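Local coordinates for NMB1025 protein (Neisseria meningitidis serogroup B, PDB 3KJJ) that is of unknown function but belongs to the YjgF/RutC (endoribonuclease L-PSP-like) family and assembles as a trimer, at residues G34-N39 with R113-I118; D64-L69 with A94-A99; I73-M78 with R100-A105. All blocks are in the same frame, centred on the assembly; numbering follows the deposited sequence.

Contact 1 of 3, residues G34-N39 with R113-I118; sequences GMVPEN and RVEIKI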
loop_
_atom_site.group_PDB
_atom_site.type_symbol
_atom_site.label_atom_id
_atom_site.label_comp_id
_atom_site.label_asym_id
_atom_site.label_seq_id
_atom_site.Cartn_x
_atom_site.Cartn_y
_atom_site.Cartn_z
ATOM N N GLY B 34 8.235 -5.490 2.288
ATOM C CA GLY B 34 8.430 -4.800 3.549
ATOM C C GLY B 34 9.762 -5.200 4.151
ATOM O O GLY B 34 10.061 -6.391 4.334
HETATM N N MSE B 35 10.569 -4.202 4.464
HETATM C CA MSE B 35 11.913 -4.470 4.964
HETATM C C MSE B 35 11.859 -4.360 6.470
HETATM O O MSE B 35 11.307 -3.409 7.016
HETATM C CB MSE B 35 12.939 -3.519 4.366
HETATM C CG MSE B 35 13.069 -3.618 2.838
HETATM SE SE MSE B 35 14.126 -5.120 2.143
HETATM C CE MSE B 35 13.797 -4.818 0.256
ATOM N N VAL B 36 12.422 -5.367 7.118
ATOM C CA VAL B 36 12.367 -5.525 8.561
ATOM C C VAL B 36 13.801 -5.529 9.096
ATOM O O VAL B 36 14.732 -5.825 8.354
ATOM C CB VAL B 36 11.649 -6.844 8.949
ATOM C CG1 VAL B 36 10.189 -6.812 8.505
ATOM C CG2 VAL B 36 12.365 -8.047 8.352
ATOM N N PRO B 37 13.981 -5.202 10.386
ATOM C CA PRO B 37 15.311 -5.095 10.970
ATOM C C PRO B 37 16.060 -6.419 10.929
ATOM O O PRO B 37 15.481 -7.461 11.223
ATOM C CB PRO B 37 15.025 -4.708 12.425
ATOM C CG PRO B 37 13.653 -4.185 12.425
ATOM C CD PRO B 37 12.927 -4.919 11.371
ATOM N N GLU B 38 17.331 -6.364 10.535
ATOM C CA GLU B 38 18.232 -7.513 10.608
ATOM C C GLU B 38 19.270 -7.271 11.697
ATOM O O GLU B 38 19.985 -8.193 12.100
ATOM C CB GLU B 38 18.930 -7.745 9.261
ATOM C CG GLU B 38 18.042 -8.398 8.206
ATOM C CD GLU B 38 18.712 -8.512 6.835
ATOM O OE1 GLU B 38 18.267 -9.355 6.032
ATOM O OE2 GLU B 38 19.671 -7.760 6.555
ATOM N N ASN B 39 19.327 -6.022 12.162
ATOM C CA ASN B 39 20.283 -5.542 13.149
ATOM C C ASN B 39 19.618 -4.472 14.012
ATOM O O ASN B 39 18.643 -3.849 13.592
ATOM C CB ASN B 39 21.498 -4.924 12.448
ATOM C CG ASN B 39 22.338 -5.946 11.707
ATOM O OD1 ASN B 39 23.013 -6.773 12.318
ATOM N ND2 ASN B 39 22.314 -5.880 10.379
ATOM N N ARG B 113 10.512 -3.382 15.575
ATOM C CA ARG B 113 9.840 -2.145 15.959
ATOM C C ARG B 113 9.439 -1.310 14.743
ATOM O O ARG B 113 8.671 -0.345 14.869
ATOM C CB ARG B 113 10.737 -1.337 16.903
ATOM C CG ARG B 113 11.318 -2.163 18.047
ATOM C CD ARG B 113 11.552 -1.323 19.272
ATOM N NE ARG B 113 10.309 -0.737 19.764
ATOM C CZ ARG B 113 9.555 -1.273 20.716
ATOM N NH1 ARG B 113 8.448 -0.659 21.104
ATOM N NH2 ARG B 113 9.916 -2.413 21.289
ATOM N N VAL B 114 9.959 -1.693 13.568
ATOM C CA VAL B 114 9.707 -0.965 12.316
ATOM C C VAL B 114 9.805 -1.866 11.077
ATOM O O VAL B 114 10.588 -2.816 11.035
ATOM C CB VAL B 114 10.639 0.292 12.176
ATOM C CG1 VAL B 114 12.132 -0.124 12.084
ATOM C CG2 VAL B 114 10.223 1.183 10.997
ATOM N N GLU B 115 8.972 -1.564 10.089
ATOM C CA GLU B 115 8.997 -2.216 8.792
ATOM C C GLU B 115 8.637 -1.138 7.780
ATOM O O GLU B 115 7.697 -0.378 7.991
ATOM C CB GLU B 115 7.995 -3.388 8.747
ATOM C CG GLU B 115 7.963 -4.175 7.432
ATOM C CD GLU B 115 7.175 -5.483 7.523
ATOM O OE1 GLU B 115 6.943 -5.984 8.642
ATOM O OE2 GLU B 115 6.795 -6.025 6.465
ATOM N N ILE B 116 9.392 -1.052 6.689
ATOM C CA ILE B 116 9.132 -0.016 5.686
ATOM C C ILE B 116 8.953 -0.650 4.313
ATOM O O ILE B 116 9.801 -1.437 3.860
ATOM C CB ILE B 116 10.235 1.075 5.667
ATOM C CG1 ILE B 116 10.381 1.710 7.055
ATOM C CG2 ILE B 116 9.938 2.139 4.593
ATOM C CD1 ILE B 116 11.536 2.717 7.198
ATOM N N LYS B 117 7.831 -0.300 3.686
ATOM C CA LYS B 117 7.427 -0.800 2.383
ATOM C C LYS B 117 7.527 0.317 1.353
ATOM O O LYS B 117 6.868 1.350 1.479
ATOM C CB LYS B 117 5.989 -1.310 2.453
ATOM C CG LYS B 117 5.416 -1.826 1.128
ATOM C CD LYS B 117 5.638 -3.305 0.982
ATOM C CE LYS B 117 4.594 -3.908 0.076
ATOM N NZ LYS B 117 5.022 -5.254 -0.399
ATOM N N ILE B 118 8.331 0.082 0.318
ATOM C CA ILE B 118 8.702 1.114 -0.652
ATOM C C ILE B 118 8.142 0.793 -2.036
ATOM O O ILE B 118 8.146 -0.369 -2.455
ATOM C CB ILE B 118 10.255 1.199 -0.795
ATOM C CG1 ILE B 118 10.918 1.659 0.505
ATOM C CG2 ILE B 118 10.663 2.095 -1.973
ATOM C CD1 ILE B 118 10.636 3.084 0.898
#
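The central sheet of this YjgF-family subunit is met at strand 114-121 by the loop that leaves strand 29-32, and Met35 pairs with Ile116 in a single antiparallel bridge of the hydrogen-bonded kind. Their CA atoms stand 5.3 Å apart and the touching parts run in nearly opposed directions, 150° apart. Met35 N gives its hydrogen to Ile116 O at 2.9 Å, almost straight at 170°, although the donor sits well above the carbonyl plane. The return bond, Ile116 N to Met35 O, lies in the carbonyl plane at 3.1 Å. Met35 O also takes a CA-H contact from Glu115 CA at 3.1 Å, a second approach to one oxygen.

On one flank Val36 and Glu115 lie side by side and point the same way. With Glu115 CG anti to the backbone N (chi1 -178°) and an extended chain beyond, the carboxylate reaches Val36 CG1, which OE1 touches at 3.4 Å. The other carboxylate oxygen, OE2, lies 3.6 Å from Gly34 CA. Farther along, Pro37 brings CD to within 3.2 Å of Val114 O, with CG next nearest. Lys117 brings CD alongside Gly34 N, while its ammonium is directed to Asp70 of the second subunit in a salt bridge. The selenomethionine Met35 bends away from the strand to pack on Gln53 and Trp57 of helix 43-60.

Two backbone bonds thus carry the polar part of the contact, and the side chains add mainly van der Waals touches. Val114 O, buried with no hydrogen-bond partner in the model, faces the carbons of the Pro37 ring, which has no N-H to offer.

Contact 2 of 3, residues D64-L69 with A94-A99; sequences DKAHVL and AGRTPA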
loop_
_atom_site.group_PDB
_atom_site.type_symbol
_atom_site.label_atom_id
_atom_site.label_comp_id
_atom_site.label_asym_id
_atom_site.label_seq_id
_atom_site.Cartn_x
_atom_site.Cartn_y
_atom_site.Cartn_z
ATOM N N ASP B 64 17.201 4.457 -6.621
ATOM C CA ASP B 64 17.800 4.893 -5.372
ATOM C C ASP B 64 16.745 5.647 -4.570
ATOM O O ASP B 64 15.600 5.805 -5.024
ATOM C CB ASP B 64 19.041 5.765 -5.614
ATOM C CG ASP B 64 18.755 6.933 -6.528
ATOM O OD1 ASP B 64 17.774 7.658 -6.264
ATOM O OD2 ASP B 64 19.510 7.121 -7.511
ATOM N N LYS B 65 17.134 6.112 -3.388
ATOM C CA LYS B 65 16.196 6.746 -2.453
ATOM C C LYS B 65 15.615 8.054 -2.998
ATOM O O LYS B 65 14.485 8.418 -2.681
ATOM C CB LYS B 65 16.850 6.922 -1.064
ATOM C CG LYS B 65 17.911 8.014 -0.960
ATOM C CD LYS B 65 18.936 7.714 0.130
ATOM C CE LYS B 65 19.853 8.915 0.348
ATOM N NZ LYS B 65 20.603 8.836 1.638
ATOM N N ALA B 66 16.378 8.729 -3.856
ATOM C CA ALA B 66 15.928 9.963 -4.509
ATOM C C ALA B 66 14.917 9.661 -5.613
ATOM O O ALA B 66 14.465 10.557 -6.309
ATOM C CB ALA B 66 17.128 10.721 -5.072
ATOM N N HIS B 67 14.572 8.387 -5.770
ATOM C CA HIS B 67 13.580 7.965 -6.754
ATOM C C HIS B 67 12.512 7.072 -6.146
ATOM O O HIS B 67 11.884 6.287 -6.853
ATOM C CB HIS B 67 14.254 7.288 -7.952
ATOM C CG HIS B 67 15.078 8.228 -8.775
ATOM N ND1 HIS B 67 16.360 8.591 -8.422
ATOM C CD2 HIS B 67 14.794 8.902 -9.914
ATOM C CE1 HIS B 67 16.833 9.445 -9.313
ATOM N NE2 HIS B 67 15.904 9.650 -10.229
ATOM N N VAL B 68 12.315 7.211 -4.834
ATOM C CA VAL B 68 11.204 6.583 -4.117
ATOM C C VAL B 68 9.914 7.377 -4.302
ATOM O O VAL B 68 9.865 8.592 -4.091
ATOM C CB VAL B 68 11.504 6.472 -2.604
ATOM C CG1 VAL B 68 10.255 6.032 -1.829
ATOM C CG2 VAL B 68 12.635 5.514 -2.379
ATOM N N LEU B 69 8.864 6.670 -4.683
ATOM C CA LEU B 69 7.570 7.277 -4.888
ATOM C C LEU B 69 6.775 7.347 -3.590
ATOM O O LEU B 69 6.198 8.385 -3.263
ATOM C CB LEU B 69 6.793 6.512 -5.946
ATOM C CG LEU B 69 7.363 6.591 -7.372
ATOM C CD1 LEU B 69 6.491 5.797 -8.326
ATOM C CD2 LEU B 69 7.513 8.047 -7.846
ATOM N N ALA B 94 16.674 15.221 0.141
ATOM C CA ALA B 94 16.040 16.526 0.312
ATOM C C ALA B 94 15.518 17.058 -1.023
ATOM O O ALA B 94 16.192 16.928 -2.046
ATOM C CB ALA B 94 17.044 17.512 0.951
ATOM N N GLY B 95 14.309 17.622 -1.010
ATOM C CA GLY B 95 13.637 18.128 -2.229
ATOM C C GLY B 95 12.966 17.020 -3.037
ATOM O O GLY B 95 12.227 17.272 -4.003
ATOM N N ARG B 96 13.254 15.786 -2.655
ATOM C CA ARG B 96 12.770 14.601 -3.364
ATOM C C ARG B 96 12.232 13.585 -2.367
ATOM O O ARG B 96 12.468 12.389 -2.490
ATOM C CB ARG B 96 13.897 13.993 -4.204
ATOM C CG ARG B 96 14.570 14.993 -5.129
ATOM C CD ARG B 96 15.489 14.297 -6.106
ATOM N NE ARG B 96 14.807 13.236 -6.844
ATOM C CZ ARG B 96 14.413 13.327 -8.108
ATOM N NH1 ARG B 96 14.622 14.449 -8.791
ATOM N NH2 ARG B 96 13.815 12.287 -8.691
ATOM N N THR B 97 11.500 14.077 -1.374
ATOM C CA THR B 97 10.964 13.225 -0.322
ATOM C C THR B 97 9.667 12.551 -0.816
ATOM O O THR B 97 8.878 13.166 -1.544
ATOM C CB THR B 97 10.729 14.028 0.967
ATOM O OG1 THR B 97 9.779 15.065 0.711
ATOM C CG2 THR B 97 12.035 14.670 1.446
ATOM N N PRO B 98 9.465 11.270 -0.463
ATOM C CA PRO B 98 8.348 10.510 -1.032
ATOM C C PRO B 98 6.999 10.746 -0.350
ATOM O O PRO B 98 6.948 11.298 0.760
ATOM C CB PRO B 98 8.789 9.058 -0.824
ATOM C CG PRO B 98 9.580 9.111 0.434
ATOM C CD PRO B 98 10.327 10.421 0.391
ATOM N N ALA B 99 5.918 10.341 -1.019
ATOM C CA ALA B 99 4.616 10.180 -0.350
ATOM C C ALA B 99 4.848 9.211 0.801
ATOM O O ALA B 99 5.566 8.217 0.646
ATOM C CB ALA B 99 3.573 9.632 -1.298
HETATM O O HOH W 1 14.004 10.452 -0.903
HETATM O O HOH W 2 11.969 10.368 -4.519
#
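A single backbone oxygen, Ala66 O, is gripped side-on by two nitrogens of Arg96, where the turn leading into strand 68-75 meets the loop that precedes strand 99-104. These are the entry ends of the two parallel strands in the beta-alpha-beta unit built round helix 81-91. Arg96 NE lies 2.8 Å from Ala66 O, in the carbonyl plane and on a lone pair, while NH2 comes in at 3.0 Å nearly along the C=O axis. The oxygen is close to the guanidinium plane for both bonds. The bend at chi3 (54°) places NE out of line with the earlier carbons, and the NE-NH2 edge of the group faces Ala66 O.

The same NH2 stands over one face of the His67 imidazole, 3.6 Å above its plane and offset toward the rim, the two planes being 42° apart. Beyond, His67 ND1 donates to Asp64 OD1 at 2.7 Å in a nearly straight bond lying in the ring plane, which fixes the ring's rotation. The carboxylate has a second partner, a salt bridge from Asp64 OD2 to Arg123.

Two waters bridge backbone oxygens: water 1 donates to Lys65 O and Arg96 O, water 2 to Val68 O and Arg96 O. Each water donates to both of its oxygens, so Arg96 O is linked to Lys65 O and to Val68 O through water rather than by a direct bond. Thr97 turns to the third subunit, where its OG1 is bonded to Thr17 O. Deeper in, Ala99 N bonds to Leu69 O, opening the parallel pairing of the strands. Pro98 crosses Val68 obliquely, its CB resting 3.5 Å from Val68 CG1.

Contact 3 of 3, residues I73-M78 with R100-A105; sequences IYLRDM and RACVEA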
loop_
_atom_site.group_PDB
_atom_site.type_symbol
_atom_site.label_atom_id
_atom_site.label_comp_id
_atom_site.label_asym_id
_atom_site.label_seq_id
_atom_site.Cartn_x
_atom_site.Cartn_y
_atom_site.Cartn_z
ATOM N N ILE B 73 5.323 3.173 6.548
ATOM C CA ILE B 73 6.130 2.836 7.698
ATOM C C ILE B 73 5.188 2.289 8.742
ATOM O O ILE B 73 4.233 2.956 9.139
ATOM C CB ILE B 73 6.876 4.063 8.259
ATOM C CG1 ILE B 73 7.809 4.660 7.194
ATOM C CG2 ILE B 73 7.683 3.684 9.527
ATOM C CD1 ILE B 73 8.235 6.103 7.507
ATOM N N TYR B 74 5.448 1.051 9.133
ATOM C CA TYR B 74 4.676 0.386 10.147
ATOM C C TYR B 74 5.550 0.399 11.396
ATOM O O TYR B 74 6.694 -0.036 11.355
ATOM C CB TYR B 74 4.357 -1.040 9.699
ATOM C CG TYR B 74 3.516 -1.150 8.440
ATOM C CD1 TYR B 74 2.141 -0.904 8.466
ATOM C CD2 TYR B 74 4.093 -1.527 7.221
ATOM C CE1 TYR B 74 1.371 -1.007 7.312
ATOM C CE2 TYR B 74 3.334 -1.625 6.074
ATOM C CZ TYR B 74 1.977 -1.367 6.124
ATOM O OH TYR B 74 1.224 -1.476 4.984
ATOM N N LEU B 75 5.029 0.935 12.491
ATOM C CA LEU B 75 5.713 0.828 13.779
ATOM C C LEU B 75 4.903 -0.073 14.685
ATOM O O LEU B 75 3.676 -0.026 14.665
ATOM C CB LEU B 75 5.876 2.200 14.442
ATOM C CG LEU B 75 6.774 3.230 13.760
ATOM C CD1 LEU B 75 6.549 4.601 14.405
ATOM C CD2 LEU B 75 8.250 2.829 13.841
ATOM N N ARG B 76 5.599 -0.882 15.480
ATOM C CA ARG B 76 4.970 -1.730 16.478
ATOM C C ARG B 76 4.297 -0.876 17.557
ATOM O O ARG B 76 3.237 -1.229 18.091
ATOM C CB ARG B 76 6.007 -2.661 17.109
ATOM C CG ARG B 76 5.458 -3.465 18.281
ATOM C CD ARG B 76 6.523 -4.271 19.000
ATOM N NE ARG B 76 5.918 -5.123 20.022
ATOM C CZ ARG B 76 5.254 -6.251 19.780
ATOM N NH1 ARG B 76 5.105 -6.694 18.540
ATOM N NH2 ARG B 76 4.748 -6.954 20.786
ATOM N N ASP B 77 4.925 0.255 17.842
ATOM C CA ASP B 77 4.542 1.128 18.918
ATOM C C ASP B 77 4.740 2.594 18.486
ATOM O O ASP B 77 5.867 3.046 18.345
ATOM C CB ASP B 77 5.399 0.787 20.150
ATOM C CG ASP B 77 4.933 1.499 21.397
ATOM O OD1 ASP B 77 4.916 0.882 22.480
ATOM O OD2 ASP B 77 4.586 2.685 21.296
HETATM N N MSE B 78 3.640 3.326 18.288
HETATM C CA MSE B 78 3.691 4.736 17.844
HETATM C C MSE B 78 4.455 5.649 18.810
HETATM O O MSE B 78 4.764 6.791 18.482
HETATM C CB MSE B 78 2.282 5.286 17.552
HETATM C CG MSE B 78 2.236 6.675 16.832
HETATM SE SE MSE B 78 2.988 6.717 14.988
HETATM C CE MSE B 78 1.927 5.275 14.278
ATOM N N ARG B 100 4.280 9.511 1.961
ATOM C CA ARG B 100 4.570 8.714 3.151
ATOM C C ARG B 100 3.315 8.546 3.992
ATOM O O ARG B 100 2.470 9.433 4.042
ATOM C CB ARG B 100 5.664 9.381 3.987
ATOM C CG ARG B 100 6.385 8.444 4.935
ATOM C CD ARG B 100 7.343 9.174 5.859
ATOM N NE ARG B 100 6.687 9.607 7.088
ATOM C CZ ARG B 100 7.282 9.742 8.270
ATOM N NH1 ARG B 100 8.578 9.460 8.433
ATOM N NH2 ARG B 100 6.561 10.136 9.308
ATOM N N ALA B 101 3.188 7.383 4.612
ATOM C CA ALA B 101 2.172 7.166 5.631
ATOM C C ALA B 101 2.812 6.399 6.779
ATOM O O ALA B 101 3.698 5.567 6.572
ATOM C CB ALA B 101 0.973 6.419 5.051
ATOM N N CYS B 102 2.396 6.699 8.003
ATOM C CA CYS B 102 2.961 5.994 9.146
ATOM C C CYS B 102 1.832 5.552 10.046
ATOM O O CYS B 102 1.046 6.380 10.493
ATOM C CB CYS B 102 3.970 6.850 9.913
ATOM S SG CYS B 102 4.783 5.933 11.248
ATOM N N VAL B 103 1.736 4.241 10.258
ATOM C CA VAL B 103 0.650 3.665 11.057
ATOM C C VAL B 103 1.195 2.654 12.066
ATOM O O VAL B 103 2.307 2.153 11.925
ATOM C CB VAL B 103 -0.503 3.037 10.189
ATOM C CG1 VAL B 103 -1.018 4.037 9.145
ATOM C CG2 VAL B 103 -0.074 1.738 9.515
ATOM N N GLU B 104 0.412 2.385 13.100
ATOM C CA GLU B 104 0.821 1.431 14.109
ATOM C C GLU B 104 0.301 0.054 13.747
ATOM O O GLU B 104 -0.902 -0.136 13.591
ATOM C CB GLU B 104 0.314 1.850 15.484
ATOM C CG GLU B 104 1.151 1.271 16.621
ATOM C CD GLU B 104 0.513 1.489 17.972
ATOM O OE1 GLU B 104 1.129 2.163 18.824
ATOM O OE2 GLU B 104 -0.606 0.983 18.178
ATOM N N ALA B 105 1.216 -0.901 13.614
ATOM C CA ALA B 105 0.859 -2.290 13.329
ATOM C C ALA B 105 1.946 -3.208 13.846
ATOM O O ALA B 105 3.129 -2.957 13.625
ATOM C CB ALA B 105 0.673 -2.497 11.834
#
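With Glu104 CG anti to its backbone N (chi1 -156°) and the chain extended beyond, the carboxylate passes Arg76 O and reaches the turn that follows strand 68-75. There OE1 accepts from Met78 N at 2.8 Å through its anti lone pair, with an angle of 177° at the hydrogen. The selenomethionine Met78 starts anti as well, then bends at chi2 and chi3, and the final bend puts CE against the strand, 3.5 Å from Val103 C. Asp77 OD2, 4.3 Å from Glu104 OE1, bears a like charge but is held by Gly79 N.

Between the strands the pairing is parallel, the strand axes 21° apart and 4.9 Å from each other. Ile73 N donates to Ala101 O, Val103 N to Ile73 O, Leu75 N to Val103 O and Ala105 N to Leu75 O, so Ile73, Leu75 and Val103 each bond to two residues across the gap. Cys102 SG touches both Ile73 and Leu75, 3.9 Å from Leu75 CD1. On the same face Ile73 CD1 lies over one face of the Arg100 guanidinium, 3.5 Å from NH1, an apolar cover for a group that bonds to Asn85 and makes a cation-pi contact with Trp88.

The other face carries Tyr74 and Val103, side by side, with Tyr74 CD1 3.6 Å from Val103 CG2; Val103 of the second subunit also packs on Tyr74. Helix 81-91 covers the Ile73 and Cys102 face, the arrangement of a beta-alpha-beta crossover, here at the sheet's end strand within the chain.

In the fold
All three contacts bear on one mixed sheet, in which strand 114-121 lies beside strand 68-75 and that strand beside 99-104. Contacts 1 and 3 are centred 11 Å apart and joined by Glu115 O to Tyr74 N, a probable hydrogen bond. The centre of contact 2 lies about 18 and 19 Å from the centres of contacts 1 and 3, at the opposite end of the parallel pair from the turn of contact 3. Along the chain, contacts 2 and 3 interleave and both fall between the two segments of contact 1. Contacts 1 and 3 touch the second subunit, contacts 2 and 3 the third, so the sheet is tied into the trimer at several points.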